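Local coordinates for protein regulator of nonsense transcripts 2 (Homo sapiens, PDB 4CEK) that is a factor of nonsense-mediated mRNA decay, the pathway that removes transcripts with premature stop codons, and has three MIF4G domains, at residues I22-F27 / V176-P181; F171-V176 / G221-F226. All blocks are in the same frame, centred on the assembly; numbering follows the deposited sequence.

In the fold
From the N terminus the chain forms the short helix 13-19, and the loop that follows it carries 22-27. Contact 1 sets this loop against the C-terminal end of helix 169-179, closing a span of 148 residues that includes helices 89-99, 110-124, 131-144 and 148-159. Contact 2 takes the preceding turns of the same helix and joins them to the end of helix 210-225, a shorter closure that runs through helix 185-203. The two loops cross, since 171-176 opens contact 2 before 176-181 completes contact 1. V176 belongs to both, the centres lie about 13 Å apart, and A177 CB touches F226 CD1 at 3.8 Å. Helix 169-179 thus ties the N-terminal segment to the helical core.

Contact 1: residues I22-F27 / V176-P181; sequences IDLKAF and VATLHP
Apolar packing without any hydrogen bond across the interface joins the loop 22-27 to the end of helix 169-179, and L24 and T178 carry most of it. With CG anti to its own carbonyl carbon (chi1 -61°), L24 points at the helix and lays CD1 against CD2 of L179, 3.8 Å away, the two side chains crossing obliquely. The same CD1 lies 3.8 Å from the carbonyl oxygen T178 O. T178 meets L24 at about a right angle, its methyl CG2 reaching to 4.0 Å from L24 CG and to 3.8 Å from the backbone oxygen I22 O. The hydroxyl is turned to its own helix instead, where OG1 bonds to R174 O one turn back, so the methyl branch is the one presented to the loop.

This is an irregular, turned N-terminal segment packed against a helix of the all-helical MIF4G fold, and L24 is buried between that helix and M139 and C142 of helix 131-144. At the exposed margin the contact loosens: K25 CG comes only within 4.3 Å of P181 O.

The loop's own polar bonding shapes its turn. D23 OD1 accepts from K25 N at 3.2 Å, a rather bent bond (135°) made from above the carboxylate plane. It forms an Asx turn, beside which F27 N binds L24 O at 2.9 Å.

Contact 2: residues F171-V176 / G221-F226; sequences FYARLV and GELTKF
A buried helix-helix packing contact near the centre of the chain brings the middle of helix 169-179 against the C-terminal end of helix 210-225. The short segments run in broadly the same direction, with a crossing angle of -43° and axes 8.8 Å apart at closest approach. A173 stands at the crossing, where its small methyl allows the backbones close together: its CA is 5.4 Å from that of L223. A173 CB touches E222 CB at 3.8 Å, L223 CD2 on another side, and the ring of F226 at CD2, 3.5 Å away. L223 CD2 also reaches V176 CG1, these two side chains meeting at about a right angle.

F226, just past the end of its helix, turns its ring so that one face lies over the backbone of 173-174. R174 CA sits 4.0 Å from the ring centroid and 25° off the normal, a CH-pi contact, with A173 O over the same face, both displaced from the ring centre toward the rim. R174 CG, anti to its backbone N (chi1 -155°), continues past the ring at 3.6 Å from F226 CZ. The arginine chain then bends at chi3 to carry its guanidinium away to D135, a salt bridge, and to the carbonyl oxygens of N16, F17 and N20. On the other helix, E222 OE2 and K225 NZ form a salt bridge of 2.7 Å, while E222 OE1 bonds Y18 OH.

Around this crossing, helix 131-144 packs on R174 through I134, helix 185-203 on V176 and L223 through L190 and L194, and helix 247-266 on E222 and K225.

Contact 1: residues I22-F27 / V176-P181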
ATOM      1  N   ILE A  22       7.147   9.334  14.361  1.00 54.39           N
ATOM      2  CA  ILE A  22       6.978   9.663  15.762  1.00 57.53           C
ATOM      3  C   ILE A  22       7.087   8.371  16.566  1.00 57.46           C
ATOM      4  O   ILE A  22       6.498   7.348  16.205  1.00 58.16           O
ATOM      5  CB  ILE A  22       5.651  10.381  16.052  1.00 59.30           C
ATOM      6  CG1 ILE A  22       5.686  11.810  15.499  1.00 60.10           C
ATOM      7  CG2 ILE A  22       5.404  10.458  17.559  1.00 66.55           C
ATOM      8  CD1 ILE A  22       5.010  12.824  16.400  1.00 63.42           C
ATOM      9  N   ASP A  23       7.884   8.430  17.631  1.00 58.74           N
ATOM     10  CA  ASP A  23       8.084   7.310  18.544  1.00 58.98           C
ATOM     11  C   ASP A  23       6.915   7.255  19.532  1.00 58.17           C
ATOM     12  O   ASP A  23       6.941   7.878  20.590  1.00 56.88           O
ATOM     13  CB  ASP A  23       9.418   7.481  19.273  1.00 58.98           C
ATOM     14  CG  ASP A  23       9.741   6.325  20.195  1.00 68.68           C
ATOM     15  OD1 ASP A  23       9.041   5.286  20.171  1.00 74.45           O
ATOM     16  OD2 ASP A  23      10.716   6.461  20.963  1.00 77.10           O
ATOM     17  N   LEU A  24       5.876   6.521  19.171  1.00 58.13           N
ATOM     18  CA  LEU A  24       4.746   6.382  20.045  1.00 61.33           C
ATOM     19  C   LEU A  24       5.037   5.500  21.246  1.00 65.24           C
ATOM     20  O   LEU A  24       4.315   5.602  22.226  1.00 69.16           O
ATOM     21  CB  LEU A  24       3.536   5.813  19.322  1.00 59.73           C
ATOM     22  CG  LEU A  24       2.958   6.591  18.157  1.00 61.81           C
ATOM     23  CD1 LEU A  24       1.637   5.926  17.842  1.00 65.74           C
ATOM     24  CD2 LEU A  24       2.770   8.070  18.430  1.00 64.97           C
ATOM     25  N   LYS A  25       6.061   4.645  21.207  1.00 70.32           N
ATOM     26  CA  LYS A  25       6.231   3.668  22.300  1.00 80.01           C
ATOM     27  C   LYS A  25       6.561   4.354  23.629  1.00 91.06           C
ATOM     28  O   LYS A  25       6.405   3.757  24.692  1.00 95.03           O
ATOM     29  CB  LYS A  25       7.253   2.558  21.980  1.00 87.71           C
ATOM     30  CG  LYS A  25       6.779   1.180  22.463  1.00 93.54           C
ATOM     31  CD  LYS A  25       7.899   0.196  22.785  1.00 92.96           C
ATOM     32  CE  LYS A  25       7.348  -1.039  23.500  1.00 93.07           C
ATOM     33  NZ  LYS A  25       8.382  -1.801  24.266  1.00 86.43           N
ATOM     34  N   ALA A  26       6.983   5.615  23.569  1.00 95.07           N
ATOM     35  CA  ALA A  26       7.135   6.424  24.767  1.00101.45           C
ATOM     36  C   ALA A  26       5.837   6.522  25.627  1.00117.31           C
ATOM     37  O   ALA A  26       5.922   6.801  26.829  1.00132.24           O
ATOM     38  CB  ALA A  26       7.649   7.814  24.385  1.00 93.73           C
ATOM     39  N   PHE A  27       4.659   6.283  25.027  1.00123.31           N
ATOM     40  CA  PHE A  27       3.341   6.474  25.704  1.00124.99           C
ATOM     41  C   PHE A  27       2.898   5.356  26.659  1.00122.04           C
ATOM     42  O   PHE A  27       3.533   4.301  26.734  1.00126.50           O
ATOM     43  CB  PHE A  27       2.206   6.670  24.674  1.00126.58           C
ATOM     44  CG  PHE A  27       2.119   8.056  24.093  1.00135.52           C
ATOM     45  CD1 PHE A  27       2.317   9.190  24.879  1.00140.76           C
ATOM     46  CD2 PHE A  27       1.782   8.227  22.756  1.00140.44           C
ATOM     47  CE1 PHE A  27       2.219  10.460  24.327  1.00147.17           C
ATOM     48  CE2 PHE A  27       1.678   9.492  22.204  1.00140.87           C
ATOM     49  CZ  PHE A  27       1.896  10.610  22.989  1.00145.13           C
ATOM     50  N   VAL A 176       0.026   3.404   9.512  1.00 40.00           N
ATOM     51  CA  VAL A 176       0.221   2.001   9.807  1.00 35.62           C
ATOM     52  C   VAL A 176       1.616   1.761  10.363  1.00 35.58           C
ATOM     53  O   VAL A 176       1.770   1.081  11.363  1.00 36.15           O
ATOM     54  CB  VAL A 176      -0.039   1.124   8.577  1.00 33.73           C
ATOM     55  CG1 VAL A 176       0.481  -0.288   8.821  1.00 29.87           C
ATOM     56  CG2 VAL A 176      -1.531   1.126   8.228  1.00 32.48           C
ATOM     57  N   ALA A 177       2.632   2.350   9.746  1.00 36.37           N
ATOM     58  CA  ALA A 177       4.004   2.099  10.176  1.00 37.10           C
ATOM     59  C   ALA A 177       4.300   2.784  11.510  1.00 38.59           C
ATOM     60  O   ALA A 177       5.189   2.367  12.262  1.00 39.94           O
ATOM     61  CB  ALA A 177       4.977   2.567   9.118  1.00 33.10           C
ATOM     62  N   THR A 178       3.588   3.862  11.778  1.00 41.45           N
ATOM     63  CA  THR A 178       3.776   4.611  13.021  1.00 47.33           C
ATOM     64  C   THR A 178       3.126   3.867  14.218  1.00 46.84           C
ATOM     65  O   THR A 178       3.651   3.868  15.317  1.00 48.60           O
ATOM     66  CB  THR A 178       3.200   6.034  12.894  1.00 46.03           C
ATOM     67  OG1 THR A 178       3.893   6.741  11.850  1.00 46.33           O
ATOM     68  CG2 THR A 178       3.365   6.779  14.187  1.00 44.09           C
ATOM     69  N   LEU A 179       1.994   3.225  13.969  1.00 44.70           N
ATOM     70  CA  LEU A 179       1.329   2.401  14.943  1.00 44.69           C
ATOM     71  C   LEU A 179       2.026   1.062  15.212  1.00 47.77           C
ATOM     72  O   LEU A 179       1.917   0.512  16.303  1.00 49.96           O
ATOM     73  CB  LEU A 179      -0.121   2.160  14.495  1.00 43.83           C
ATOM     74  CG  LEU A 179      -0.977   3.434  14.496  1.00 43.13           C
ATOM     75  CD1 LEU A 179      -2.398   3.157  14.011  1.00 40.17           C
ATOM     76  CD2 LEU A 179      -0.988   4.019  15.897  1.00 45.92           C
ATOM     77  N   HIS A 180       2.759   0.549  14.240  1.00 47.35           N
ATOM     78  CA  HIS A 180       3.222  -0.847  14.272  1.00 46.48           C
ATOM     79  C   HIS A 180       4.030  -1.243  15.484  1.00 48.67           C
ATOM     80  O   HIS A 180       3.866  -2.353  16.005  1.00 43.61           O
ATOM     81  CB  HIS A 180       4.015  -1.141  12.998  1.00 45.91           C
ATOM     82  CG  HIS A 180       4.653  -2.500  12.968  1.00 45.32           C
ATOM     83  ND1 HIS A 180       3.941  -3.633  12.810  1.00 44.40           N
ATOM     84  CD2 HIS A 180       5.984  -2.882  13.078  1.00 46.36           C
ATOM     85  CE1 HIS A 180       4.773  -4.684  12.798  1.00 45.95           C
ATOM     86  NE2 HIS A 180       6.026  -4.225  12.966  1.00 47.71           N
ATOM     87  N   PRO A 181       4.929  -0.361  15.951  1.00 53.70           N
ATOM     88  CA  PRO A 181       5.749  -0.742  17.099  1.00 56.73           C
ATOM     89  C   PRO A 181       4.985  -0.948  18.424  1.00 59.89           C
ATOM     90  O   PRO A 181       5.555  -1.518  19.352  1.00 73.17           O
ATOM     91  CB  PRO A 181       6.740   0.433  17.215  1.00 59.52           C
ATOM     92  CG  PRO A 181       6.829   0.965  15.813  1.00 57.30           C
ATOM     93  CD  PRO A 181       5.391   0.917  15.375  1.00 57.65           C
TER

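Contact 2: residues F171-V176 / G221-F226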
ATOM      1  N   PHE A 171      -0.002   8.554   3.250  1.00 35.61           N
ATOM      2  CA  PHE A 171      -0.310   8.970   4.623  1.00 38.99           C
ATOM      3  C   PHE A 171      -0.843   7.740   5.387  1.00 39.06           C
ATOM      4  O   PHE A 171      -0.349   7.400   6.498  1.00 33.40           O
ATOM      5  CB  PHE A 171      -1.252  10.187   4.596  1.00 38.93           C
ATOM      6  CG  PHE A 171      -0.661  11.366   3.836  1.00 40.87           C
ATOM      7  CD1 PHE A 171       0.482  12.012   4.303  1.00 43.13           C
ATOM      8  CD2 PHE A 171      -1.203  11.781   2.610  1.00 47.29           C
ATOM      9  CE1 PHE A 171       1.077  13.051   3.568  1.00 48.04           C
ATOM     10  CE2 PHE A 171      -0.619  12.822   1.875  1.00 43.69           C
ATOM     11  CZ  PHE A 171       0.510  13.458   2.358  1.00 44.36           C
ATOM     12  N   TYR A 172      -1.785   7.039   4.754  1.00 31.08           N
ATOM     13  CA  TYR A 172      -2.275   5.792   5.283  1.00 32.13           C
ATOM     14  C   TYR A 172      -1.168   4.788   5.581  1.00 33.29           C
ATOM     15  O   TYR A 172      -1.171   4.169   6.639  1.00 35.88           O
ATOM     16  CB  TYR A 172      -3.325   5.219   4.377  1.00 31.03           C
ATOM     17  CG  TYR A 172      -4.650   5.929   4.496  1.00 31.31           C
ATOM     18  CD1 TYR A 172      -4.773   7.176   5.142  1.00 33.21           C
ATOM     19  CD2 TYR A 172      -5.792   5.363   3.959  1.00 32.23           C
ATOM     20  CE1 TYR A 172      -6.010   7.809   5.254  1.00 34.44           C
ATOM     21  CE2 TYR A 172      -7.021   5.980   4.057  1.00 32.46           C
ATOM     22  CZ  TYR A 172      -7.142   7.196   4.706  1.00 35.41           C
ATOM     23  OH  TYR A 172      -8.405   7.775   4.777  1.00 34.38           O
ATOM     24  N   ALA A 173      -0.181   4.680   4.715  1.00 34.06           N
ATOM     25  CA  ALA A 173       0.972   3.853   5.035  1.00 31.73           C
ATOM     26  C   ALA A 173       1.767   4.391   6.229  1.00 32.04           C
ATOM     27  O   ALA A 173       2.317   3.613   7.015  1.00 32.78           O
ATOM     28  CB  ALA A 173       1.887   3.684   3.821  1.00 30.25           C
ATOM     29  N   ARG A 174       1.916   5.709   6.330  1.00 34.96           N
ATOM     30  CA  ARG A 174       2.662   6.301   7.460  1.00 34.54           C
ATOM     31  C   ARG A 174       1.976   5.978   8.807  1.00 33.11           C
ATOM     32  O   ARG A 174       2.636   5.585   9.761  1.00 34.08           O
ATOM     33  CB  ARG A 174       2.818   7.822   7.318  1.00 36.96           C
ATOM     34  CG  ARG A 174       4.030   8.363   8.084  1.00 40.98           C
ATOM     35  CD  ARG A 174       4.201   9.855   7.897  1.00 40.99           C
ATOM     36  NE  ARG A 174       4.764  10.523   9.081  1.00 43.10           N
ATOM     37  CZ  ARG A 174       6.057  10.685   9.358  1.00 47.59           C
ATOM     38  NH1 ARG A 174       6.997  10.242   8.539  1.00 53.07           N
ATOM     39  NH2 ARG A 174       6.422  11.312  10.472  1.00 51.47           N
ATOM     40  N   LEU A 175       0.660   6.146   8.850  1.00 30.32           N
ATOM     41  CA  LEU A 175      -0.160   5.781  10.007  1.00 34.55           C
ATOM     42  C   LEU A 175       0.171   4.359  10.449  1.00 39.79           C
ATOM     43  O   LEU A 175       0.609   4.146  11.576  1.00 40.18           O
ATOM     44  CB  LEU A 175      -1.659   5.876   9.658  1.00 34.36           C
ATOM     45  CG  LEU A 175      -2.660   5.762  10.824  1.00 37.00           C
ATOM     46  CD1 LEU A 175      -2.353   6.787  11.926  1.00 36.51           C
ATOM     47  CD2 LEU A 175      -4.057   5.965  10.281  1.00 34.43           C
ATOM     48  N   VAL A 176       0.026   3.404   9.512  1.00 40.00           N
ATOM     49  CA  VAL A 176       0.221   2.001   9.807  1.00 35.62           C
ATOM     50  C   VAL A 176       1.616   1.761  10.363  1.00 35.58           C
ATOM     51  O   VAL A 176       1.770   1.081  11.363  1.00 36.15           O
ATOM     52  CB  VAL A 176      -0.039   1.124   8.577  1.00 33.73           C
ATOM     53  CG1 VAL A 176       0.481  -0.288   8.821  1.00 29.87           C
ATOM     54  CG2 VAL A 176      -1.531   1.126   8.228  1.00 32.48           C
ATOM     55  N   GLY A 221       3.033  -0.700  -2.590  1.00 32.94           N
ATOM     56  CA  GLY A 221       4.268   0.046  -2.805  1.00 28.63           C
ATOM     57  C   GLY A 221       4.587   0.983  -1.674  1.00 26.05           C
ATOM     58  O   GLY A 221       5.732   1.102  -1.257  1.00 26.66           O
ATOM     59  N   GLU A 222       3.591   1.712  -1.206  1.00 26.62           N
ATOM     60  CA  GLU A 222       3.814   2.687  -0.103  1.00 28.90           C
ATOM     61  C   GLU A 222       4.233   1.967   1.198  1.00 28.18           C
ATOM     62  O   GLU A 222       5.209   2.326   1.868  1.00 28.74           O
ATOM     63  CB  GLU A 222       2.538   3.499   0.118  1.00 31.08           C
ATOM     64  CG  GLU A 222       2.301   4.584  -0.941  1.00 31.52           C
ATOM     65  CD  GLU A 222       3.520   5.501  -1.080  1.00 31.94           C
ATOM     66  OE1 GLU A 222       4.168   5.811  -0.059  1.00 36.13           O
ATOM     67  OE2 GLU A 222       3.889   5.874  -2.210  1.00 36.60           O
ATOM     68  N   LEU A 223       3.550   0.869   1.469  1.00 26.44           N
ATOM     69  CA  LEU A 223       3.861   0.003   2.591  1.00 26.76           C
ATOM     70  C   LEU A 223       5.240  -0.607   2.488  1.00 28.18           C
ATOM     71  O   LEU A 223       5.861  -0.879   3.504  1.00 29.12           O
ATOM     72  CB  LEU A 223       2.767  -1.079   2.726  1.00 27.09           C
ATOM     73  CG  LEU A 223       1.472  -0.499   3.336  1.00 26.39           C
ATOM     74  CD1 LEU A 223       0.294  -1.404   3.135  1.00 24.93           C
ATOM     75  CD2 LEU A 223       1.677  -0.197   4.829  1.00 23.60           C
ATOM     76  N   THR A 224       5.740  -0.809   1.269  1.00 28.28           N
ATOM     77  CA  THR A 224       7.059  -1.405   1.083  1.00 27.37           C
ATOM     78  C   THR A 224       8.099  -0.376   1.472  1.00 30.64           C
ATOM     79  O   THR A 224       9.122  -0.704   2.142  1.00 31.32           O
ATOM     80  CB  THR A 224       7.283  -1.824  -0.394  1.00 28.55           C
ATOM     81  OG1 THR A 224       6.290  -2.792  -0.765  1.00 28.08           O
ATOM     82  CG2 THR A 224       8.667  -2.428  -0.621  1.00 24.85           C
ATOM     83  N   LYS A 225       7.867   0.872   1.037  1.00 31.31           N
ATOM     84  CA  LYS A 225       8.797   1.966   1.369  1.00 34.22           C
ATOM     85  C   LYS A 225       8.862   2.170   2.884  1.00 32.82           C
ATOM     86  O   LYS A 225       9.872   2.591   3.382  1.00 33.76           O
ATOM     87  CB  LYS A 225       8.458   3.291   0.617  1.00 33.52           C
ATOM     88  CG  LYS A 225       8.883   3.282  -0.871  1.00 34.93           C
ATOM     89  CD  LYS A 225       8.478   4.537  -1.682  1.00 34.24           C
ATOM     90  CE  LYS A 225       6.978   4.774  -1.722  1.00 34.20           C
ATOM     91  NZ  LYS A 225       6.530   5.807  -2.728  1.00 33.06           N
ATOM     92  N   PHE A 226       7.788   1.846   3.601  1.00 34.92           N
ATOM     93  CA  PHE A 226       7.784   1.912   5.062  1.00 36.43           C
ATOM     94  C   PHE A 226       8.260   0.610   5.768  1.00 38.32           C
ATOM     95  O   PHE A 226       8.245   0.533   7.003  1.00 36.96           O
ATOM     96  CB  PHE A 226       6.376   2.299   5.547  1.00 36.70           C
ATOM     97  CG  PHE A 226       6.125   3.781   5.521  1.00 33.96           C
ATOM     98  CD1 PHE A 226       6.763   4.601   6.409  1.00 34.41           C
ATOM     99  CD2 PHE A 226       5.259   4.328   4.613  1.00 32.37           C
ATOM    100  CE1 PHE A 226       6.554   5.958   6.391  1.00 35.02           C
ATOM    101  CE2 PHE A 226       5.028   5.666   4.580  1.00 34.34           C
ATOM    102  CZ  PHE A 226       5.671   6.489   5.474  1.00 35.69           C
TER